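Local coordinates for protein ficolin-3 (Homo sapiens, PDB 2J5Z) that binds galactose through a calcium-bearing fibrinogen-like domain and probably serves innate immunity as a soluble recognition lectin, at residues 101-106 / 216-221; 146-151 / 181-186; 151-156 / 174-179. One frame throughout, in Å; residues are numbered along the deposited sequence.

Interaction 1: 101-106 / 216-221; sequences LRVELE and VRMMLR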
loop_
_atom_site.group_PDB
_atom_site.type_symbol
_atom_site.label_atom_id
_atom_site.label_comp_id
_atom_site.label_asym_id
_atom_site.label_seq_id
_atom_site.Cartn_x
_atom_site.Cartn_y
_atom_site.Cartn_z
ATOM N N LEU A 101 -12.257 15.310 16.217
ATOM C CA LEU A 101 -12.665 14.103 15.509
ATOM C C LEU A 101 -13.438 14.444 14.240
ATOM O O LEU A 101 -14.428 15.179 14.291
ATOM C CB LEU A 101 -13.550 13.225 16.402
ATOM C CG LEU A 101 -14.138 11.971 15.727
ATOM C CD1 LEU A 101 -13.046 10.920 15.386
ATOM C CD2 LEU A 101 -15.216 11.333 16.591
ATOM N N ARG A 102 -12.982 13.896 13.116
ATOM C CA ARG A 102 -13.762 13.897 11.886
ATOM C C ARG A 102 -14.141 12.468 11.510
ATOM O O ARG A 102 -13.285 11.570 11.502
ATOM C CB ARG A 102 -12.953 14.546 10.762
ATOM C CG ARG A 102 -13.579 14.417 9.391
ATOM C CD ARG A 102 -12.773 15.224 8.389
ATOM N NE ARG A 102 -13.164 14.934 7.014
ATOM C CZ ARG A 102 -13.885 15.751 6.253
ATOM N NH1 ARG A 102 -14.282 16.927 6.721
ATOM N NH2 ARG A 102 -14.190 15.395 5.008
ATOM N N VAL A 103 -15.425 12.266 11.226
ATOM C CA VAL A 103 -15.936 10.987 10.736
ATOM C C VAL A 103 -16.352 11.165 9.267
ATOM O O VAL A 103 -17.083 12.104 8.942
ATOM C CB VAL A 103 -17.139 10.517 11.578
ATOM C CG1 VAL A 103 -17.807 9.305 10.952
ATOM C CG2 VAL A 103 -16.695 10.202 13.027
ATOM N N GLU A 104 -15.863 10.285 8.393
ATOM C CA GLU A 104 -16.262 10.292 6.978
ATOM C C GLU A 104 -17.049 9.044 6.592
ATOM O O GLU A 104 -16.668 7.927 6.926
ATOM C CB GLU A 104 -15.036 10.374 6.079
ATOM C CG GLU A 104 -14.210 11.620 6.237
ATOM C CD GLU A 104 -13.108 11.676 5.198
ATOM O OE1 GLU A 104 -12.904 10.642 4.521
ATOM O OE2 GLU A 104 -12.465 12.735 5.057
ATOM N N LEU A 105 -18.135 9.241 5.852
ATOM C CA LEU A 105 -19.020 8.154 5.494
ATOM C C LEU A 105 -19.277 8.192 3.992
ATOM O O LEU A 105 -19.407 9.261 3.421
ATOM C CB LEU A 105 -20.347 8.285 6.249
ATOM C CG LEU A 105 -20.264 8.402 7.777
ATOM C CD1 LEU A 105 -21.616 8.809 8.358
ATOM C CD2 LEU A 105 -19.789 7.096 8.399
ATOM N N GLU A 106 -19.336 7.027 3.358
ATOM C CA GLU A 106 -19.658 6.985 1.934
ATOM C C GLU A 106 -20.657 5.877 1.661
ATOM O O GLU A 106 -20.427 4.734 2.029
ATOM C CB GLU A 106 -18.399 6.789 1.094
ATOM C CG GLU A 106 -18.661 6.888 -0.402
ATOM C CD GLU A 106 -17.413 6.688 -1.228
ATOM O OE1 GLU A 106 -16.398 7.369 -0.961
ATOM O OE2 GLU A 106 -17.448 5.849 -2.152
ATOM N N VAL A 216 -15.969 3.975 5.428
ATOM C CA VAL A 216 -15.988 4.851 6.596
ATOM C C VAL A 216 -14.550 5.157 6.990
ATOM O O VAL A 216 -13.684 4.306 6.832
ATOM C CB VAL A 216 -16.671 4.136 7.792
ATOM C CG1 VAL A 216 -16.595 4.995 9.047
ATOM C CG2 VAL A 216 -18.126 3.779 7.454
ATOM N N ARG A 217 -14.288 6.354 7.505
ATOM C CA ARG A 217 -13.000 6.617 8.168
ATOM C C ARG A 217 -13.263 7.414 9.425
ATOM O O ARG A 217 -14.192 8.212 9.450
ATOM C CB ARG A 217 -12.036 7.408 7.286
ATOM C CG ARG A 217 -11.662 6.747 5.958
ATOM C CD ARG A 217 -10.434 7.413 5.360
ATOM N NE ARG A 217 -10.618 8.825 5.033
ATOM C CZ ARG A 217 -9.622 9.608 4.636
ATOM N NH1 ARG A 217 -8.402 9.104 4.529
ATOM N NH2 ARG A 217 -9.831 10.881 4.336
ATOM N N MET A 218 -12.452 7.193 10.462
ATOM C CA MET A 218 -12.476 8.059 11.650
ATOM C C MET A 218 -11.084 8.629 11.849
ATOM O O MET A 218 -10.091 7.892 11.806
ATOM C CB MET A 218 -12.907 7.277 12.898
ATOM C CG MET A 218 -14.207 6.471 12.730
ATOM S SD MET A 218 -14.648 5.493 14.199
ATOM C CE MET A 218 -15.221 6.761 15.330
ATOM N N MET A 219 -10.990 9.934 12.089
ATOM C CA MET A 219 -9.685 10.571 12.050
ATOM C C MET A 219 -9.578 11.722 13.049
ATOM O O MET A 219 -10.583 12.340 13.393
ATOM C CB MET A 219 -9.385 11.052 10.622
ATOM C CG MET A 219 -10.520 11.833 9.973
ATOM S SD MET A 219 -10.650 11.640 8.152
ATOM C CE MET A 219 -9.147 12.422 7.669
ATOM N N LEU A 220 -8.356 11.985 13.505
ATOM C CA LEU A 220 -8.074 13.004 14.516
ATOM C C LEU A 220 -7.063 14.037 14.061
ATOM O O LEU A 220 -6.083 13.721 13.365
ATOM C CB LEU A 220 -7.476 12.335 15.767
ATOM C CG LEU A 220 -8.279 11.236 16.432
ATOM C CD1 LEU A 220 -7.462 10.632 17.569
ATOM C CD2 LEU A 220 -9.621 11.768 16.929
ATOM N N ARG A 221 -7.255 15.277 14.499
ATOM C CA ARG A 221 -6.259 16.303 14.234
ATOM C C ARG A 221 -6.176 17.311 15.379
ATOM O O ARG A 221 -7.191 17.845 15.840
ATOM C CB ARG A 221 -6.559 17.015 12.913
ATOM C CG ARG A 221 -5.580 18.132 12.581
ATOM C CD ARG A 221 -5.812 18.702 11.184
ATOM N NE ARG A 221 -7.034 19.506 11.081
ATOM C CZ ARG A 221 -7.430 20.110 9.962
ATOM N NH1 ARG A 221 -6.702 19.999 8.858
ATOM N NH2 ARG A 221 -8.551 20.825 9.942
ATOM O OXT ARG A 221 -5.087 17.624 15.856
#
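Strands 101-106 and 216-220 run antiparallel, 168° between their directions and 4.7 Å apart at the closest approach of their axes, with R102 facing M219 and E104 facing R217 as the hydrogen-bonded pairs. Four backbone bonds tie them; the straightest, E104 N to R217 O, is 2.9 Å long at 171°. On the face carrying R102, E104, R217 and M219, the E104 carboxylate is gripped from two sides. R217 lies alongside it and brings NE to E104 OE1 at 3.0 Å and NH2 to the same oxygen at 3.1 Å, both from above the carboxylate plane, which is turned 46° from the guanidinium; a weak bond runs from NH2 to OE2. R102, extended from CG to NE, sends NE to E104 OE2 at 3.0 Å, using the anti lone pair, and NH2 joins it on that oxygen. The two arginines have further acidic partners, E48 for R102 and D44 for R217, so alternating charges would be expected to keep E104 ionised. The first torsion of M219 sets CG in the crowded position between N and carbonyl carbon, 3.7 Å from R102 CB; the bends farther out take SD to the edge of the R102 guanidinium. The pairing sets the last strand, 215-220, into the antiparallel sheet of the fibrinogen C-terminal domain, where its other neighbour is strand 52-58. The face bearing L101, V103, L105, V216, M218 and L220 is apolar: L105 CD2 packs 3.8 Å from V216 CG2, and L101 CD1 crosses obliquely to meet L220 CD2 at 3.9 Å.

Interaction 2: 146-151 / 181-186; sequences SLHSGR and YRSNLN. With GAL (beta-D-galactopyranose), chain E.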
loop_
_atom_site.group_PDB
_atom_site.type_symbol
_atom_site.label_atom_id
_atom_site.label_comp_id
_atom_site.label_asym_id
_atom_site.label_seq_id
_atom_site.Cartn_x
_atom_site.Cartn_y
_atom_site.Cartn_z
ATOM N N SER A 146 -22.789 11.555 20.023
ATOM C CA SER A 146 -22.886 12.212 21.333
ATOM C C SER A 146 -23.484 11.301 22.387
ATOM O O SER A 146 -23.043 11.310 23.537
ATOM C CB SER A 146 -23.696 13.509 21.253
ATOM O OG SER A 146 -22.994 14.487 20.521
ATOM N N LEU A 147 -24.484 10.517 21.994
ATOM C CA LEU A 147 -25.101 9.533 22.893
ATOM C C LEU A 147 -24.041 8.632 23.523
ATOM O O LEU A 147 -24.157 8.208 24.670
ATOM C CB LEU A 147 -26.131 8.669 22.137
ATOM C CG LEU A 147 -26.544 7.354 22.823
ATOM C CD1 LEU A 147 -27.369 7.601 24.090
ATOM C CD2 LEU A 147 -27.274 6.379 21.893
ATOM N N HIS A 148 -22.990 8.356 22.760
ATOM C CA HIS A 148 -21.984 7.406 23.179
ATOM C C HIS A 148 -20.915 8.013 24.070
ATOM O O HIS A 148 -20.146 7.291 24.701
ATOM C CB HIS A 148 -21.389 6.721 21.953
ATOM C CG HIS A 148 -22.364 5.805 21.289
ATOM N ND1 HIS A 148 -23.066 6.156 20.159
ATOM C CD2 HIS A 148 -22.809 4.582 21.646
ATOM C CE1 HIS A 148 -23.882 5.170 19.827
ATOM N NE2 HIS A 148 -23.746 4.204 20.715
ATOM N N SER A 149 -20.894 9.332 24.157
ATOM C CA SER A 149 -19.922 9.985 25.032
ATOM C C SER A 149 -20.191 9.614 26.483
ATOM O O SER A 149 -21.343 9.567 26.902
ATOM C CB SER A 149 -19.959 11.496 24.877
ATOM O OG SER A 149 -18.892 12.075 25.624
ATOM N N GLY A 150 -19.134 9.333 27.241
ATOM C CA GLY A 150 -19.283 8.958 28.649
ATOM C C GLY A 150 -19.468 7.471 28.882
ATOM O O GLY A 150 -19.596 7.025 30.036
ATOM N N ARG A 151 -19.478 6.689 27.804
ATOM C CA ARG A 151 -19.753 5.269 27.917
ATOM C C ARG A 151 -18.497 4.441 27.713
ATOM O O ARG A 151 -17.620 4.833 26.949
ATOM C CB ARG A 151 -20.848 4.854 26.931
ATOM C CG ARG A 151 -22.156 5.581 27.198
ATOM C CD ARG A 151 -23.253 5.223 26.240
ATOM N NE ARG A 151 -24.436 6.021 26.541
ATOM C CZ ARG A 151 -25.341 5.696 27.461
ATOM N NH1 ARG A 151 -25.219 4.565 28.157
ATOM N NH2 ARG A 151 -26.382 6.496 27.671
ATOM N N TYR A 181 -27.174 1.497 20.231
ATOM C CA TYR A 181 -26.409 2.501 19.480
ATOM C C TYR A 181 -27.155 3.505 18.587
ATOM O O TYR A 181 -28.268 3.250 18.113
ATOM C CB TYR A 181 -25.320 1.814 18.633
ATOM C CG TYR A 181 -25.804 1.070 17.391
ATOM C CD1 TYR A 181 -26.066 1.748 16.205
ATOM C CD2 TYR A 181 -25.941 -0.313 17.395
ATOM C CE1 TYR A 181 -26.478 1.076 15.059
ATOM C CE2 TYR A 181 -26.351 -1.000 16.247
ATOM C CZ TYR A 181 -26.620 -0.298 15.089
ATOM O OH TYR A 181 -27.021 -0.954 13.944
ATOM N N ARG A 182 -26.509 4.650 18.362
ATOM C CA ARG A 182 -26.849 5.552 17.263
ATOM C C ARG A 182 -25.797 5.422 16.165
ATOM O O ARG A 182 -26.045 5.794 15.021
ATOM C CB ARG A 182 -26.883 7.011 17.730
ATOM C CG ARG A 182 -27.770 7.290 18.937
ATOM C CD ARG A 182 -28.962 8.155 18.596
ATOM N NE ARG A 182 -28.606 9.310 17.777
ATOM C CZ ARG A 182 -29.388 9.797 16.819
ATOM N NH1 ARG A 182 -30.566 9.231 16.571
ATOM N NH2 ARG A 182 -29.000 10.840 16.110
ATOM N N SER A 183 -24.611 4.923 16.520
ATOM C CA SER A 183 -23.554 4.635 15.527
ATOM C C SER A 183 -22.878 3.295 15.822
ATOM O O SER A 183 -22.786 2.865 16.968
ATOM C CB SER A 183 -22.510 5.756 15.471
ATOM O OG SER A 183 -22.004 6.044 16.767
ATOM N N ASN A 184 -22.373 2.651 14.778
ATOM C CA ASN A 184 -21.877 1.287 14.895
ATOM C C ASN A 184 -20.859 1.029 13.786
ATOM O O ASN A 184 -20.995 0.078 13.005
ATOM C CB ASN A 184 -23.059 0.318 14.745
ATOM C CG ASN A 184 -22.703 -1.105 15.074
ATOM O OD1 ASN A 184 -22.005 -1.384 16.069
ATOM N ND2 ASN A 184 -23.219 -2.046 14.257
ATOM N N LEU A 185 -19.843 1.878 13.709
ATOM C CA LEU A 185 -18.939 1.892 12.560
ATOM C C LEU A 185 -17.955 0.727 12.512
ATOM O O LEU A 185 -17.285 0.538 11.505
ATOM C CB LEU A 185 -18.182 3.221 12.463
ATOM C CG LEU A 185 -19.048 4.480 12.317
ATOM C CD1 LEU A 185 -18.156 5.711 12.211
ATOM C CD2 LEU A 185 -20.043 4.409 11.127
ATOM N N ASN A 186 -17.873 -0.033 13.602
ATOM C CA ASN A 186 -17.054 -1.247 13.647
ATOM C C ASN A 186 -17.966 -2.454 13.480
ATOM O O ASN A 186 -17.622 -3.575 13.871
ATOM C CB ASN A 186 -16.286 -1.356 14.964
ATOM C CG ASN A 186 -15.196 -0.312 15.103
ATOM O OD1 ASN A 186 -14.690 0.206 14.108
ATOM N ND2 ASN A 186 -14.814 -0.012 16.347
HETATM C C1 GAL E . -30.793 0.811 19.442
HETATM C C2 GAL E . -30.125 1.222 18.139
HETATM C C3 GAL E . -30.283 0.137 17.081
HETATM C C4 GAL E . -30.099 -1.280 17.627
HETATM C C5 GAL E . -30.679 -1.469 19.020
HETATM C C6 GAL E . -30.278 -2.823 19.592
HETATM O O1 GAL E . -30.613 1.822 20.442
HETATM O O2 GAL E . -30.708 2.441 17.655
HETATM O O3 GAL E . -29.322 0.370 16.050
HETATM O O4 GAL E . -28.708 -1.610 17.658
HETATM O O5 GAL E . -30.197 -0.415 19.848
HETATM O O6 GAL E . -31.419 -3.445 20.195
#
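The H148 imidazole carries most of this contact, its edge set against the backbone of Y181 and R182. The Y181 CA and the R182 amide N lie near the plane of the ring, and the Y181 CB runs beside it, with H148 chi1 at -69° placing CG anti to the carbonyl carbon and directing the ring at the loop. L147 comes in beside H148 and crosses R182 at about a right angle. Further out, W175 meets the H148 ring edge-to-face, and the Y181 ring is sandwiched: galactose O3 stands over one face, offset toward the rim, and N184 CB lies 3.4 Å above the centre of the opposite face. The Y181 hydroxyl is bonded to D202, while R182 NH2 reaches the D143 carbonyl and S183 OG the S144 carbonyl. The 146-148 3-10 turn leads into a type II beta turn from H148 to R151, and R151 NE donates to L147 O at 2.9 Å, in the guanidinium plane. No hydrogen bond crosses between 146-151 and 181-186, so their contact rests on shape, whereas Y181 offers galactose an aromatic face, while its backbone N and O make only weak bonds to the sugar.

Interaction 3: 151-156 / 174-179; sequences RPFTTY and AWWYAS. With GAL (beta-D-galactopyranose), chain E.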
loop_
_atom_site.group_PDB
_atom_site.type_symbol
_atom_site.label_atom_id
_atom_site.label_comp_id
_atom_site.label_asym_id
_atom_site.label_seq_id
_atom_site.Cartn_x
_atom_site.Cartn_y
_atom_site.Cartn_z
ATOM N N ARG A 151 -19.478 6.689 27.804
ATOM C CA ARG A 151 -19.753 5.269 27.917
ATOM C C ARG A 151 -18.497 4.441 27.713
ATOM O O ARG A 151 -17.620 4.833 26.949
ATOM C CB ARG A 151 -20.848 4.854 26.931
ATOM C CG ARG A 151 -22.156 5.581 27.198
ATOM C CD ARG A 151 -23.253 5.223 26.240
ATOM N NE ARG A 151 -24.436 6.021 26.541
ATOM C CZ ARG A 151 -25.341 5.696 27.461
ATOM N NH1 ARG A 151 -25.219 4.565 28.157
ATOM N NH2 ARG A 151 -26.382 6.496 27.671
ATOM N N PRO A 152 -18.399 3.309 28.428
ATOM C CA PRO A 152 -17.254 2.418 28.273
ATOM C C PRO A 152 -17.329 1.682 26.943
ATOM O O PRO A 152 -18.393 1.583 26.350
ATOM C CB PRO A 152 -17.429 1.425 29.429
ATOM C CG PRO A 152 -18.924 1.366 29.620
ATOM C CD PRO A 152 -19.368 2.794 29.418
ATOM N N PHE A 153 -16.191 1.193 26.474
ATOM C CA PHE A 153 -16.157 0.354 25.287
ATOM C C PHE A 153 -16.597 -1.048 25.704
ATOM O O PHE A 153 -16.240 -1.506 26.806
ATOM C CB PHE A 153 -14.712 0.334 24.770
ATOM C CG PHE A 153 -14.576 -0.051 23.323
ATOM C CD1 PHE A 153 -14.887 0.852 22.321
ATOM C CD2 PHE A 153 -14.076 -1.303 22.968
ATOM C CE1 PHE A 153 -14.733 0.523 20.987
ATOM C CE2 PHE A 153 -13.922 -1.649 21.626
ATOM C CZ PHE A 153 -14.248 -0.738 20.634
ATOM N N THR A 154 -17.378 -1.723 24.856
ATOM C CA THR A 154 -17.689 -3.156 25.068
ATOM C C THR A 154 -17.439 -4.001 23.829
ATOM O O THR A 154 -17.653 -3.565 22.685
ATOM C CB THR A 154 -19.102 -3.490 25.710
ATOM O OG1 THR A 154 -20.012 -4.077 24.759
ATOM C CG2 THR A 154 -19.699 -2.321 26.385
ATOM N N THR A 155 -16.923 -5.196 24.090
ATOM C CA THR A 155 -16.694 -6.203 23.070
ATOM C C THR A 155 -17.477 -7.456 23.473
ATOM O O THR A 155 -18.076 -7.505 24.545
ATOM C CB THR A 155 -15.199 -6.553 22.966
ATOM O OG1 THR A 155 -14.707 -6.962 24.246
ATOM C CG2 THR A 155 -14.390 -5.329 22.509
ATOM N N TYR A 156 -17.463 -8.478 22.628
ATOM C CA TYR A 156 -18.251 -9.663 22.932
ATOM C C TYR A 156 -17.804 -10.371 24.219
ATOM O O TYR A 156 -18.606 -11.040 24.877
ATOM C CB TYR A 156 -18.305 -10.617 21.726
ATOM C CG TYR A 156 -16.979 -11.230 21.340
ATOM C CD1 TYR A 156 -16.371 -12.177 22.147
ATOM C CD2 TYR A 156 -16.348 -10.876 20.154
ATOM C CE1 TYR A 156 -15.162 -12.742 21.798
ATOM C CE2 TYR A 156 -15.138 -11.439 19.794
ATOM C CZ TYR A 156 -14.552 -12.366 20.618
ATOM O OH TYR A 156 -13.348 -12.933 20.268
ATOM N N ALA A 174 -18.170 -3.766 18.056
ATOM C CA ALA A 174 -17.507 -3.304 19.266
ATOM C C ALA A 174 -17.632 -1.786 19.257
ATOM O O ALA A 174 -17.385 -1.158 18.238
ATOM C CB ALA A 174 -16.026 -3.704 19.250
ATOM N N TRP A 175 -17.995 -1.189 20.386
ATOM C CA TRP A 175 -18.254 0.251 20.403
ATOM C C TRP A 175 -18.542 0.647 21.830
ATOM O O TRP A 175 -18.614 -0.201 22.717
ATOM C CB TRP A 175 -19.499 0.559 19.572
ATOM C CG TRP A 175 -19.653 1.940 18.960
ATOM C CD1 TRP A 175 -20.652 2.859 19.225
ATOM C CD2 TRP A 175 -18.853 2.515 17.925
ATOM N NE1 TRP A 175 -20.500 3.965 18.432
ATOM C CE2 TRP A 175 -19.406 3.787 17.623
ATOM C CE3 TRP A 175 -17.715 2.086 17.225
ATOM C CZ2 TRP A 175 -18.859 4.633 16.646
ATOM C CZ3 TRP A 175 -17.175 2.920 16.258
ATOM C CH2 TRP A 175 -17.740 4.187 15.984
ATOM N N TRP A 176 -18.744 1.942 22.033
ATOM C CA TRP A 176 -19.117 2.448 23.335
ATOM C C TRP A 176 -20.630 2.327 23.455
ATOM O O TRP A 176 -21.337 3.335 23.548
ATOM C CB TRP A 176 -18.654 3.899 23.477
ATOM C CG TRP A 176 -17.171 4.063 23.230
ATOM C CD1 TRP A 176 -16.159 3.927 24.155
ATOM C CD2 TRP A 176 -16.533 4.369 21.981
ATOM N NE1 TRP A 176 -14.934 4.137 23.550
ATOM C CE2 TRP A 176 -15.138 4.410 22.217
ATOM C CE3 TRP A 176 -17.008 4.610 20.678
ATOM C CZ2 TRP A 176 -14.211 4.674 21.203
ATOM C CZ3 TRP A 176 -16.085 4.894 19.671
ATOM C CH2 TRP A 176 -14.697 4.919 19.941
ATOM N N TYR A 177 -21.117 1.083 23.458
ATOM C CA TYR A 177 -22.563 0.821 23.392
ATOM C C TYR A 177 -23.348 1.327 24.601
ATOM O O TYR A 177 -22.874 1.299 25.737
ATOM C CB TYR A 177 -22.850 -0.679 23.206
ATOM C CG TYR A 177 -22.399 -1.222 21.875
ATOM C CD1 TYR A 177 -22.920 -0.722 20.684
ATOM C CD2 TYR A 177 -21.447 -2.227 21.808
ATOM C CE1 TYR A 177 -22.498 -1.211 19.450
ATOM C CE2 TYR A 177 -21.024 -2.721 20.588
ATOM C CZ TYR A 177 -21.556 -2.218 19.417
ATOM O OH TYR A 177 -21.127 -2.697 18.197
ATOM N N ALA A 178 -24.569 1.760 24.323
ATOM C CA ALA A 178 -25.557 2.039 25.356
ATOM C C ALA A 178 -26.540 0.858 25.340
ATOM O O ALA A 178 -26.251 -0.199 25.904
ATOM C CB ALA A 178 -26.254 3.355 25.047
ATOM N N SER A 179 -27.684 1.019 24.680
ATOM C CA SER A 179 -28.613 -0.100 24.504
ATOM C C SER A 179 -29.476 0.007 23.234
ATOM O O SER A 179 -30.705 0.128 23.311
ATOM C CB SER A 179 -29.473 -0.298 25.761
ATOM O OG SER A 179 -29.999 0.935 26.222
HETATM C C1 GAL E . -30.793 0.811 19.442
HETATM C C2 GAL E . -30.125 1.222 18.139
HETATM C C3 GAL E . -30.283 0.137 17.081
HETATM C C4 GAL E . -30.099 -1.280 17.627
HETATM C C5 GAL E . -30.679 -1.469 19.020
HETATM C C6 GAL E . -30.278 -2.823 19.592
HETATM O O1 GAL E . -30.613 1.822 20.442
HETATM O O2 GAL E . -30.708 2.441 17.655
HETATM O O3 GAL E . -29.322 0.370 16.050
HETATM O O4 GAL E . -28.708 -1.610 17.658
HETATM O O5 GAL E . -30.197 -0.415 19.848
HETATM O O6 GAL E . -31.419 -3.445 20.195
HETATM O O HOH W 1 -23.319 2.523 28.201
#
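F153 turns its edge onto the face of the W176 indole, an edge-to-face pair with the planes 73° apart and the centroid of the five-membered ring 5.0 Å from that of the phenyl. F153 CD1 does the touching, 3.6 Å from W176 CE2, and chi1 of -159°, with CG anti to the backbone N, swings the phenyl there. The W175 amide N lies over one face of the phenyl, while F153 CZ rests 3.7 Å from A174 CB. The backbones meet in a single antiparallel bridge: T154 N donates to W175 O at 2.9 Å and 172°, and the return bond from W175 N to T154 O is weak. An inverse gamma turn centred on W176 carries the chain on to A178. There the methyl CB sits over one face of the R151 guanidinium, 3.5 Å from its CZ; a water accepts from R151 NH1 and donates to Y177 O, R151 NE being taken up by L147 O. Two buried polar atoms, T154 OG1 and W176 O, find no partner. S179 O takes a weak bond from galactose O1, so the 174-179 segment runs on into the sugar site. W176 NE1 is bonded to the Y129 carbonyl, F153 and T155 pack on helix 69-74, and T154 and Y177 lean on helix 167-171, setting the paired loops between them, near strand 131-133, where R151 joins L131.

How the interactions relate
Followed from the N terminus, the chain enters the central sheet and reaches strand 101-106, where interaction 1 opens the widest loop, closed only by the last strand. Inside it, 146-151 starts the loop that 181-186 closes as interaction 2, and within that 151-156 and 174-179 close interaction 3, so the three contacts nest without crossing. Interactions 2 and 3 share R151, both touch the galactose, and are joined by N184 OD1 to Y177 OH at 2.7 Å, a probable hydrogen bond. L185 packs on V103, L105, V216 and M218, and M218 also meets W175, packing the loops around the galactose site against the sheet.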